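Local coordinates for protein class I phosphodiesterase PDEB1 (Leishmania major, PDB 2R8Q) that belongs to the class I phosphodiesterases and carries an all-helical, metal-binding catalytic domain, at residues A[56-68]-A[80-92]. Sequence-based numbering, arbitrary orientation.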
ATOM      1  N   MET A  56     -15.122   5.410  23.252  1.00 15.57           N
ATOM      2  CA  MET A  56     -14.909   5.320  21.809  1.00 15.93           C
ATOM      3  C   MET A  56     -16.171   5.748  21.067  1.00 16.73           C
ATOM      4  O   MET A  56     -16.092   6.358  19.998  1.00 15.91           O
ATOM      5  CB  MET A  56     -14.520   3.901  21.406  1.00 16.81           C
ATOM      6  CG  MET A  56     -13.063   3.564  21.677  1.00 17.64           C
ATOM      7  SD  MET A  56     -11.965   4.484  20.564  1.00 20.54           S
ATOM      8  CE  MET A  56     -10.365   4.127  21.277  1.00 26.19           C
ATOM      9  N   ASP A  57     -17.334   5.424  21.626  1.00 16.81           N
ATOM     10  CA  ASP A  57     -18.595   5.820  21.001  1.00 16.88           C
ATOM     11  C   ASP A  57     -18.775   7.328  21.162  1.00 15.65           C
ATOM     12  O   ASP A  57     -19.210   8.019  20.237  1.00 16.07           O
ATOM     13  CB  ASP A  57     -19.786   5.091  21.643  1.00 16.54           C
ATOM     14  CG  ASP A  57     -19.845   3.620  21.279  1.00 18.39           C
ATOM     15  OD1 ASP A  57     -19.377   3.245  20.184  1.00 18.89           O
ATOM     16  OD2 ASP A  57     -20.387   2.833  22.086  1.00 20.07           O
ATOM     17  N   ALA A  58     -18.435   7.845  22.339  1.00 14.83           N
ATOM     18  CA  ALA A  58     -18.552   9.276  22.589  1.00 15.61           C
ATOM     19  C   ALA A  58     -17.625  10.059  21.652  1.00 15.90           C
ATOM     20  O   ALA A  58     -18.007  11.094  21.118  1.00 15.01           O
ATOM     21  CB  ALA A  58     -18.220   9.579  24.052  1.00 16.44           C
ATOM     22  N   ALA A  59     -16.409   9.561  21.455  1.00 16.00           N
ATOM     23  CA  ALA A  59     -15.456  10.229  20.570  1.00 15.99           C
ATOM     24  C   ALA A  59     -15.974  10.250  19.132  1.00 15.69           C
ATOM     25  O   ALA A  59     -15.821  11.241  18.422  1.00 15.58           O
ATOM     26  CB  ALA A  59     -14.104   9.525  20.635  1.00 16.00           C
ATOM     27  N   ALA A  60     -16.577   9.147  18.705  1.00 14.85           N
ATOM     28  CA  ALA A  60     -17.135   9.065  17.359  1.00 15.27           C
ATOM     29  C   ALA A  60     -18.287  10.065  17.261  1.00 15.13           C
ATOM     30  O   ALA A  60     -18.511  10.678  16.215  1.00 15.35           O
ATOM     31  CB  ALA A  60     -17.643   7.658  17.095  1.00 16.24           C
ATOM     32  N   GLY A  61     -19.010  10.220  18.365  1.00 16.43           N
ATOM     33  CA  GLY A  61     -20.129  11.146  18.399  1.00 16.98           C
ATOM     34  C   GLY A  61     -19.681  12.590  18.301  1.00 16.51           C
ATOM     35  O   GLY A  61     -20.383  13.428  17.734  1.00 17.26           O
ATOM     36  N   VAL A  62     -18.514  12.890  18.865  1.00 15.99           N
ATOM     37  CA  VAL A  62     -17.975  14.238  18.812  1.00 16.91           C
ATOM     38  C   VAL A  62     -17.756  14.621  17.354  1.00 16.21           C
ATOM     39  O   VAL A  62     -18.209  15.672  16.903  1.00 17.83           O
ATOM     40  CB  VAL A  62     -16.631  14.331  19.576  1.00 16.05           C
ATOM     41  CG1 VAL A  62     -15.966  15.674  19.327  1.00 18.17           C
ATOM     42  CG2 VAL A  62     -16.877  14.129  21.068  1.00 17.00           C
ATOM     43  N   VAL A  63     -17.076  13.758  16.606  1.00 17.06           N
ATOM     44  CA  VAL A  63     -16.818  14.062  15.206  1.00 17.95           C
ATOM     45  C   VAL A  63     -18.077  14.047  14.346  1.00 18.34           C
ATOM     46  O   VAL A  63     -18.203  14.866  13.440  1.00 18.08           O
ATOM     47  CB  VAL A  63     -15.759  13.109  14.597  1.00 21.19           C
ATOM     48  CG1 VAL A  63     -14.405  13.375  15.233  1.00 25.96           C
ATOM     49  CG2 VAL A  63     -16.164  11.674  14.795  1.00 25.27           C
ATOM     50  N   TYR A  64     -19.005  13.130  14.610  1.00 16.77           N
ATOM     51  CA  TYR A  64     -20.225  13.103  13.808  1.00 18.68           C
ATOM     52  C   TYR A  64     -21.015  14.390  14.008  1.00 19.07           C
ATOM     53  O   TYR A  64     -21.502  14.986  13.046  1.00 17.94           O
ATOM     54  CB  TYR A  64     -21.109  11.901  14.162  1.00 18.48           C
ATOM     55  CG  TYR A  64     -22.412  11.899  13.383  1.00 21.11           C
ATOM     56  CD1 TYR A  64     -23.538  12.572  13.863  1.00 23.67           C
ATOM     57  CD2 TYR A  64     -22.489  11.311  12.122  1.00 23.19           C
ATOM     58  CE1 TYR A  64     -24.704  12.666  13.101  1.00 24.42           C
ATOM     59  CE2 TYR A  64     -23.650  11.400  11.350  1.00 24.59           C
ATOM     60  CZ  TYR A  64     -24.750  12.081  11.845  1.00 25.71           C
ATOM     61  OH  TYR A  64     -25.885  12.201  11.071  1.00 27.43           O
ATOM     62  N   ASN A  65     -21.135  14.820  15.258  1.00 19.11           N
ATOM     63  CA  ASN A  65     -21.871  16.038  15.574  1.00 19.85           C
ATOM     64  C   ASN A  65     -21.192  17.256  14.949  1.00 20.42           C
ATOM     65  O   ASN A  65     -21.832  18.070  14.278  1.00 19.76           O
ATOM     66  CB  ASN A  65     -21.948  16.226  17.090  1.00 22.46           C
ATOM     67  CG  ASN A  65     -22.851  17.375  17.487  1.00 27.29           C
ATOM     68  OD1 ASN A  65     -24.065  17.205  17.631  1.00 33.22           O
ATOM     69  ND2 ASN A  65     -22.269  18.556  17.651  1.00 26.99           N
ATOM     70  N   LEU A  66     -19.887  17.369  15.169  1.00 18.92           N
ATOM     71  CA  LEU A  66     -19.130  18.496  14.646  1.00 19.63           C
ATOM     72  C   LEU A  66     -19.194  18.589  13.126  1.00 17.87           C
ATOM     73  O   LEU A  66     -19.479  19.654  12.579  1.00 20.07           O
ATOM     74  CB  LEU A  66     -17.666  18.402  15.089  1.00 20.03           C
ATOM     75  CG  LEU A  66     -16.760  19.552  14.637  1.00 19.90           C
ATOM     76  CD1 LEU A  66     -17.216  20.859  15.273  1.00 21.73           C
ATOM     77  CD2 LEU A  66     -15.323  19.248  15.035  1.00 22.17           C
ATOM     78  N   LEU A  67     -18.942  17.475  12.446  1.00 18.31           N
ATOM     79  CA  LEU A  67     -18.954  17.478  10.990  1.00 18.85           C
ATOM     80  C   LEU A  67     -20.341  17.621  10.374  1.00 19.30           C
ATOM     81  O   LEU A  67     -20.526  18.417   9.455  1.00 19.42           O
ATOM     82  CB  LEU A  67     -18.263  16.224  10.450  1.00 19.75           C
ATOM     83  CG  LEU A  67     -16.771  16.122  10.792  1.00 21.53           C
ATOM     84  CD1 LEU A  67     -16.173  14.939  10.056  1.00 22.18           C
ATOM     85  CD2 LEU A  67     -16.049  17.407  10.402  1.00 23.78           C
ATOM     86  N   TRP A  68     -21.324  16.876  10.867  1.00 19.20           N
ATOM     87  CA  TRP A  68     -22.655  17.003  10.284  1.00 20.98           C
ATOM     88  C   TRP A  68     -23.247  18.388  10.501  1.00 21.30           C
ATOM     89  O   TRP A  68     -23.802  18.988   9.577  1.00 21.33           O
ATOM     90  CB  TRP A  68     -23.622  15.961  10.844  1.00 20.50           C
ATOM     91  CG  TRP A  68     -24.963  16.081  10.192  1.00 22.80           C
ATOM     92  CD1 TRP A  68     -26.090  16.648  10.718  1.00 24.55           C
ATOM     93  CD2 TRP A  68     -25.280  15.742   8.838  1.00 23.88           C
ATOM     94  NE1 TRP A  68     -27.086  16.691   9.770  1.00 24.77           N
ATOM     95  CE2 TRP A  68     -26.615  16.141   8.606  1.00 23.62           C
ATOM     96  CE3 TRP A  68     -24.562  15.143   7.793  1.00 22.76           C
ATOM     97  CZ2 TRP A  68     -27.248  15.962   7.372  1.00 24.39           C
ATOM     98  CZ3 TRP A  68     -25.190  14.963   6.565  1.00 24.59           C
ATOM     99  CH2 TRP A  68     -26.521  15.374   6.367  1.00 24.87           C
ATOM    100  N   GLU A  80     -26.179  11.348   5.900  1.00 23.73           N
ATOM    101  CA  GLU A  80     -25.931  11.165   7.327  1.00 24.34           C
ATOM    102  C   GLU A  80     -25.325   9.815   7.684  1.00 22.39           C
ATOM    103  O   GLU A  80     -24.305   9.749   8.371  1.00 20.36           O
ATOM    104  CB  GLU A  80     -27.235  11.348   8.110  1.00 26.77           C
ATOM    105  CG  GLU A  80     -27.759  12.772   8.115  1.00 33.40           C
ATOM    106  CD  GLU A  80     -29.134  12.887   8.740  1.00 37.69           C
ATOM    107  OE1 GLU A  80     -30.099  12.340   8.163  1.00 40.68           O
ATOM    108  OE2 GLU A  80     -29.252  13.524   9.809  1.00 40.94           O
ATOM    109  N   GLN A  81     -25.955   8.738   7.227  1.00 21.62           N
ATOM    110  CA  GLN A  81     -25.464   7.401   7.528  1.00 21.09           C
ATOM    111  C   GLN A  81     -24.112   7.132   6.876  1.00 19.59           C
ATOM    112  O   GLN A  81     -23.305   6.374   7.408  1.00 18.97           O
ATOM    113  CB  GLN A  81     -26.482   6.344   7.087  1.00 22.78           C
ATOM    114  CG  GLN A  81     -26.089   4.920   7.465  1.00 24.34           C
ATOM    115  CD  GLN A  81     -27.218   3.930   7.257  1.00 27.10           C
ATOM    116  OE1 GLN A  81     -28.285   4.064   7.849  1.00 31.24           O
ATOM    117  NE2 GLN A  81     -26.988   2.934   6.412  1.00 29.42           N
ATOM    118  N   THR A  82     -23.859   7.751   5.728  1.00 18.69           N
ATOM    119  CA  THR A  82     -22.579   7.554   5.059  1.00 17.38           C
ATOM    120  C   THR A  82     -21.476   8.141   5.932  1.00 17.54           C
ATOM    121  O   THR A  82     -20.435   7.514   6.128  1.00 17.43           O
ATOM    122  CB  THR A  82     -22.548   8.243   3.688  1.00 18.13           C
ATOM    123  OG1 THR A  82     -23.648   7.776   2.894  1.00 18.40           O
ATOM    124  CG2 THR A  82     -21.246   7.925   2.969  1.00 17.95           C
ATOM    125  N   LEU A  83     -21.708   9.344   6.448  1.00 16.07           N
ATOM    126  CA  LEU A  83     -20.731  10.002   7.314  1.00 17.05           C
ATOM    127  C   LEU A  83     -20.456   9.169   8.565  1.00 17.10           C
ATOM    128  O   LEU A  83     -19.301   8.971   8.945  1.00 16.67           O
ATOM    129  CB  LEU A  83     -21.227  11.389   7.730  1.00 17.90           C
ATOM    130  CG  LEU A  83     -20.351  12.151   8.730  1.00 17.90           C
ATOM    131  CD1 LEU A  83     -18.968  12.385   8.127  1.00 19.35           C
ATOM    132  CD2 LEU A  83     -21.003  13.471   9.086  1.00 19.35           C
ATOM    133  N   LEU A  84     -21.513   8.682   9.213  1.00 16.97           N
ATOM    134  CA  LEU A  84     -21.331   7.886  10.423  1.00 16.99           C
ATOM    135  C   LEU A  84     -20.587   6.585  10.114  1.00 17.68           C
ATOM    136  O   LEU A  84     -19.689   6.187  10.863  1.00 18.11           O
ATOM    137  CB  LEU A  84     -22.687   7.596  11.087  1.00 17.23           C
ATOM    138  CG  LEU A  84     -22.641   6.886  12.447  1.00 16.75           C
ATOM    139  CD1 LEU A  84     -21.710   7.631  13.411  1.00 18.11           C
ATOM    140  CD2 LEU A  84     -24.052   6.808  13.027  1.00 19.20           C
ATOM    141  N   ASN A  85     -20.948   5.920   9.018  1.00 16.91           N
ATOM    142  CA  ASN A  85     -20.263   4.684   8.650  1.00 16.95           C
ATOM    143  C   ASN A  85     -18.782   4.969   8.423  1.00 15.99           C
ATOM    144  O   ASN A  85     -17.924   4.187   8.829  1.00 16.55           O
ATOM    145  CB  ASN A  85     -20.846   4.073   7.373  1.00 17.51           C
ATOM    146  CG  ASN A  85     -22.174   3.377   7.608  1.00 18.88           C
ATOM    147  OD1 ASN A  85     -22.490   2.964   8.728  1.00 19.13           O
ATOM    148  ND2 ASN A  85     -22.954   3.223   6.540  1.00 22.11           N
ATOM    149  N   PHE A  86     -18.487   6.086   7.762  1.00 15.75           N
ATOM    150  CA  PHE A  86     -17.096   6.463   7.493  1.00 14.55           C
ATOM    151  C   PHE A  86     -16.335   6.629   8.809  1.00 16.21           C
ATOM    152  O   PHE A  86     -15.244   6.085   8.981  1.00 15.35           O
ATOM    153  CB  PHE A  86     -17.051   7.767   6.693  1.00 15.96           C
ATOM    154  CG  PHE A  86     -15.665   8.326   6.513  1.00 14.86           C
ATOM    155  CD1 PHE A  86     -14.779   7.748   5.604  1.00 15.83           C
ATOM    156  CD2 PHE A  86     -15.249   9.427   7.252  1.00 14.75           C
ATOM    157  CE1 PHE A  86     -13.499   8.265   5.436  1.00 15.87           C
ATOM    158  CE2 PHE A  86     -13.967   9.954   7.091  1.00 14.58           C
ATOM    159  CZ  PHE A  86     -13.095   9.370   6.182  1.00 14.87           C
ATOM    160  N   ILE A  87     -16.916   7.372   9.743  1.00 15.23           N
ATOM    161  CA  ILE A  87     -16.278   7.587  11.037  1.00 15.03           C
ATOM    162  C   ILE A  87     -16.006   6.245  11.722  1.00 14.33           C
ATOM    163  O   ILE A  87     -14.918   6.019  12.254  1.00 14.31           O
ATOM    164  CB  ILE A  87     -17.167   8.465  11.940  1.00 15.77           C
ATOM    165  CG1 ILE A  87     -17.280   9.866  11.336  1.00 16.23           C
ATOM    166  CG2 ILE A  87     -16.592   8.528  13.353  1.00 17.53           C
ATOM    167  CD1 ILE A  87     -18.329  10.744  11.998  1.00 17.94           C
ATOM    168  N   LEU A  88     -16.981   5.341  11.687  1.00 14.83           N
ATOM    169  CA  LEU A  88     -16.813   4.038  12.326  1.00 15.33           C
ATOM    170  C   LEU A  88     -15.833   3.125  11.597  1.00 15.41           C
ATOM    171  O   LEU A  88     -15.166   2.308  12.228  1.00 15.63           O
ATOM    172  CB  LEU A  88     -18.170   3.343  12.476  1.00 16.53           C
ATOM    173  CG  LEU A  88     -19.122   4.035  13.458  1.00 17.29           C
ATOM    174  CD1 LEU A  88     -20.482   3.359  13.419  1.00 19.62           C
ATOM    175  CD2 LEU A  88     -18.531   3.978  14.866  1.00 21.35           C
ATOM    176  N   GLN A  89     -15.751   3.250  10.273  1.00 16.04           N
ATOM    177  CA  GLN A  89     -14.810   2.436   9.513  1.00 15.53           C
ATOM    178  C   GLN A  89     -13.400   2.924   9.839  1.00 15.87           C
ATOM    179  O   GLN A  89     -12.459   2.133   9.901  1.00 16.68           O
ATOM    180  CB  GLN A  89     -15.085   2.542   8.008  1.00 16.30           C
ATOM    181  CG  GLN A  89     -16.343   1.789   7.553  1.00 17.76           C
ATOM    182  CD  GLN A  89     -16.178   0.273   7.565  1.00 20.56           C
ATOM    183  OE1 GLN A  89     -15.181  -0.257   8.057  1.00 21.79           O
ATOM    184  NE2 GLN A  89     -17.169  -0.433   7.021  1.00 20.01           N
ATOM    185  N   CYS A  90     -13.255   4.231  10.051  1.00 15.94           N
ATOM    186  CA  CYS A  90     -11.951   4.783  10.415  1.00 15.72           C
ATOM    187  C   CYS A  90     -11.578   4.285  11.814  1.00 14.62           C
ATOM    188  O   CYS A  90     -10.469   3.798  12.043  1.00 13.79           O
ATOM    189  CB  CYS A  90     -11.987   6.318  10.418  1.00 14.28           C
ATOM    190  SG  CYS A  90     -11.971   7.115   8.784  1.00 15.87           S
ATOM    191  N   ARG A  91     -12.517   4.399  12.747  1.00 15.36           N
ATOM    192  CA  ARG A  91     -12.280   3.980  14.122  1.00 15.02           C
ATOM    193  C   ARG A  91     -11.784   2.538  14.211  1.00 16.80           C
ATOM    194  O   ARG A  91     -10.884   2.226  14.996  1.00 16.37           O
ATOM    195  CB  ARG A  91     -13.564   4.149  14.942  1.00 14.85           C
ATOM    196  CG  ARG A  91     -13.362   3.966  16.438  1.00 16.07           C
ATOM    197  CD  ARG A  91     -14.656   4.168  17.209  1.00 15.75           C
ATOM    198  NE  ARG A  91     -15.604   3.080  16.986  1.00 17.08           N
ATOM    199  CZ  ARG A  91     -16.788   2.991  17.583  1.00 16.82           C
ATOM    200  NH1 ARG A  91     -17.173   3.928  18.437  1.00 16.66           N
ATOM    201  NH2 ARG A  91     -17.581   1.953  17.340  1.00 18.14           N
ATOM    202  N   ARG A  92     -12.374   1.662  13.402  1.00 16.43           N
ATOM    203  CA  ARG A  92     -12.006   0.249  13.392  1.00 18.40           C
ATOM    204  C   ARG A  92     -10.549   0.006  13.034  1.00 18.41           C
ATOM    205  O   ARG A  92      -9.976  -1.021  13.400  1.00 19.17           O
ATOM    206  CB  ARG A  92     -12.854  -0.519  12.378  1.00 20.25           C
ATOM    207  CG  ARG A  92     -14.295  -0.738  12.750  1.00 26.29           C
ATOM    208  CD  ARG A  92     -14.993  -1.473  11.616  1.00 27.46           C
ATOM    209  NE  ARG A  92     -16.359  -1.853  11.958  1.00 31.25           N
ATOM    210  CZ  ARG A  92     -17.177  -2.503  11.136  1.00 32.31           C
ATOM    211  NH1 ARG A  92     -16.766  -2.843   9.922  1.00 33.01           N
ATOM    212  NH2 ARG A  92     -18.402  -2.819  11.531  1.00 33.87           N
TER
HETATM  213  O   HOH W   1     -20.393   1.769  18.057  1.00 21.50           O
HETATM  214  O   HOH W   2     -27.814  14.060  12.025  1.00 41.99           O
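Tyr64 is the knob that helix 56-68 presses into a hole formed by Glu80, Leu83, Leu84 and Ile87 of helix 80-92. Its CG stands anti to the backbone N (chi1 177°), which carries the ring across to the neighbouring helix. CB meets Ile87 CD1 at 3.7 Å; CD2 touches both Leu83 CD2 and Leu84 CB; the ring edge at CE2 faces Glu80 O, in the ring plane; and OH reaches Glu80 CB at 3.4 Å, where a water links it to Glu80 OE2. The same glutamate lays CG over one Trp68 face, a CH-pi contact 3.4 Å from the six-membered ring centroid. Val63 CG2 and Ile87 CG2 pack tightly at 3.5 Å, beside Ala60. At the other end Arg91 bends at chi3 (71°); its NH1 forms a salt bridge with Asp57 OD1 (2.9 Å) on the anti side of the carboxylate and a weak hydrogen bond with Met56 O, both acceptors near the guanidinium plane. A water joins Asp57 OD1 to Arg91 NH2, while Leu88 CD2 covers one guanidinium face. With helix 102-118 touching Val63 and helix 127-139 touching Leu67, this is an inclined, broadly antiparallel helix pair (segment axes at 142°) within the all-helical phosphodiesterase catalytic fold.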